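Local coordinates for protein glutaconate coenzyme a-transferase (Acidaminococcus fermentans, PDB 1POI) that transfers the coenzyme A moiety from acetyl-CoA to (R)-2-hydroxyglutarate and related acids such as glutaconate, a step of glutamate degradation, at residues 61-66 / 271-276. Sequence-based numbering, arbitrary orientation.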
loop_
_atom_site.group_PDB
_atom_site.type_symbol
_atom_site.label_atom_id
_atom_site.label_comp_id
_atom_site.label_asym_id
_atom_site.label_seq_id
_atom_site.Cartn_x
_atom_site.Cartn_y
_atom_site.Cartn_z
ATOM N N ILE A 61 -22.394 -2.155 34.837
ATOM C CA ILE A 61 -22.827 -2.922 36.003
ATOM C C ILE A 61 -22.735 -2.092 37.289
ATOM O O ILE A 61 -23.740 -1.899 37.978
ATOM C CB ILE A 61 -21.988 -4.190 36.169
ATOM C CG1 ILE A 61 -22.212 -5.127 34.991
ATOM C CG2 ILE A 61 -22.328 -4.882 37.466
ATOM C CD1 ILE A 61 -21.323 -6.331 35.027
ATOM N N GLY A 62 -21.535 -1.600 37.595
ATOM C CA GLY A 62 -21.313 -0.792 38.778
ATOM C C GLY A 62 -22.246 0.396 38.867
ATOM O O GLY A 62 -22.605 0.809 39.965
ATOM N N ASN A 63 -22.584 0.994 37.730
ATOM C CA ASN A 63 -23.531 2.105 37.712
ATOM C C ASN A 63 -24.979 1.551 37.684
ATOM O O ASN A 63 -25.924 2.233 37.263
ATOM C CB ASN A 63 -23.305 2.992 36.491
ATOM C CG ASN A 63 -22.165 3.983 36.685
ATOM O OD1 ASN A 63 -22.384 5.139 37.090
ATOM N ND2 ASN A 63 -20.946 3.557 36.353
ATOM N N GLY A 64 -25.142 0.302 38.107
ATOM C CA GLY A 64 -26.454 -0.330 38.131
ATOM C C GLY A 64 -27.341 -0.253 36.895
ATOM O O GLY A 64 -28.574 -0.225 37.036
ATOM N N ARG A 65 -26.743 -0.269 35.698
ATOM C CA ARG A 65 -27.502 -0.202 34.447
ATOM C C ARG A 65 -27.783 -1.553 33.772
ATOM O O ARG A 65 -28.208 -1.575 32.619
ATOM C CB ARG A 65 -26.800 0.684 33.412
ATOM C CG ARG A 65 -26.273 1.995 33.914
ATOM C CD ARG A 65 -27.330 3.003 34.256
ATOM N NE ARG A 65 -26.712 4.222 34.803
ATOM C CZ ARG A 65 -26.576 5.363 34.128
ATOM N NH1 ARG A 65 -27.014 5.457 32.883
ATOM N NH2 ARG A 65 -25.974 6.410 34.676
ATOM N N VAL A 66 -27.625 -2.664 34.471
ATOM C CA VAL A 66 -27.839 -3.950 33.830
ATOM C C VAL A 66 -28.849 -4.824 34.573
ATOM O O VAL A 66 -28.661 -5.156 35.753
ATOM C CB VAL A 66 -26.478 -4.680 33.644
ATOM C CG1 VAL A 66 -26.673 -6.062 33.080
ATOM C CG2 VAL A 66 -25.576 -3.870 32.715
ATOM N N GLU A 271 -17.445 3.716 46.338
ATOM C CA GLU A 271 -17.173 5.123 46.639
ATOM C C GLU A 271 -16.134 5.690 45.694
ATOM O O GLU A 271 -16.347 6.746 45.068
ATOM C CB GLU A 271 -16.610 5.278 48.048
ATOM C CG GLU A 271 -17.480 4.808 49.188
ATOM C CD GLU A 271 -17.027 5.402 50.525
ATOM O OE1 GLU A 271 -16.077 6.226 50.528
ATOM O OE2 GLU A 271 -17.630 5.057 51.571
ATOM N N ASP A 272 -14.985 5.002 45.657
ATOM C CA ASP A 272 -13.855 5.399 44.818
ATOM C C ASP A 272 -14.343 5.379 43.396
ATOM O O ASP A 272 -14.049 6.297 42.619
ATOM C CB ASP A 272 -12.669 4.426 44.963
ATOM C CG ASP A 272 -11.898 4.587 46.282
ATOM O OD1 ASP A 272 -12.027 5.633 46.966
ATOM O OD2 ASP A 272 -11.133 3.651 46.619
ATOM N N PHE A 273 -15.146 4.352 43.096
ATOM C CA PHE A 273 -15.723 4.142 41.776
ATOM C C PHE A 273 -16.618 5.288 41.320
ATOM O O PHE A 273 -16.403 5.884 40.255
ATOM C CB PHE A 273 -16.520 2.841 41.754
ATOM C CG PHE A 273 -17.132 2.548 40.424
ATOM C CD1 PHE A 273 -16.353 2.043 39.384
ATOM C CD2 PHE A 273 -18.470 2.845 40.176
ATOM C CE1 PHE A 273 -16.896 1.846 38.117
ATOM C CE2 PHE A 273 -19.023 2.652 38.908
ATOM C CZ PHE A 273 -18.231 2.153 37.879
ATOM N N ASP A 274 -17.624 5.597 42.139
ATOM C CA ASP A 274 -18.582 6.659 41.837
ATOM C C ASP A 274 -17.891 7.986 41.710
ATOM O O ASP A 274 -18.281 8.817 40.887
ATOM C CB ASP A 274 -19.665 6.722 42.911
ATOM C CG ASP A 274 -20.591 5.523 42.871
ATOM O OD1 ASP A 274 -21.063 5.179 41.756
ATOM O OD2 ASP A 274 -20.833 4.927 43.946
ATOM N N ALA A 275 -16.865 8.173 42.537
ATOM C CA ALA A 275 -16.058 9.393 42.537
ATOM C C ALA A 275 -15.382 9.508 41.170
ATOM O O ALA A 275 -15.442 10.563 40.515
ATOM C CB ALA A 275 -15.022 9.315 43.637
ATOM N N PHE A 276 -14.760 8.401 40.752
ATOM C CA PHE A 276 -14.094 8.296 39.464
ATOM C C PHE A 276 -15.066 8.631 38.351
ATOM O O PHE A 276 -14.766 9.455 37.481
ATOM C CB PHE A 276 -13.580 6.882 39.254
ATOM C CG PHE A 276 -13.173 6.593 37.835
ATOM C CD1 PHE A 276 -14.116 6.144 36.905
ATOM C CD2 PHE A 276 -11.850 6.805 37.419
ATOM C CE1 PHE A 276 -13.757 5.913 35.586
ATOM C CE2 PHE A 276 -11.471 6.580 36.103
ATOM C CZ PHE A 276 -12.423 6.133 35.177
HETATM O O HOH W 1 -21.273 7.135 39.302
#
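Phe-273 meets Asn-63 and Gly-62 where the C-terminal end of helix 55-62 comes up against helix 270-282, a compact example of an aromatic ring packed at a helix terminus. The van der Waals part belongs to the outer ring atoms. With CG anti to the backbone N (chi1 -179°), the ring reaches across between the helices, and Phe-273 CE2 lies 3.9 Å from Gly-62 C. At Gly-62 the ring meets bare backbone. The Asn-63 amide nitrogen ND2 arrives at the ring's edge, close to its plane, 3.3 Å from Phe-273 CE2 and 3.4 Å from CZ. Amide and ring planes are inclined by 60°. This nitrogen is also hydrogen-bonded to Met-59 O in helix 55-62, which helps to hold the amide in position.

The side chains of Asn-63 and Asp-274 are linked through a water. It donates to both Asn-63 OD1, at 3.2 Å, and Asp-274 OD1, at 3.1 Å, bridging the two segments alongside the aromatic contact. A direct link comes from the start of helix 270-282, where Gln-270 NE2 hydrogen-bonds to Gly-62 O and, weakly, to Asp-274 OD2.

The backbone turns away directly after the contact: Gly-64, with positive phi, is the C-prime residue of a Schellman motif, its N bonded to Ile-61 O at 2.6 Å. From this turn the chain enters strand 66-71 of the parallel sheet. Phe-273 thus sits between the end of helix 55-62, Arg-85 of helix 84-92 and Tyr-263 of helix 257-266, the last of these helices lying, like 270-282, late in the chain.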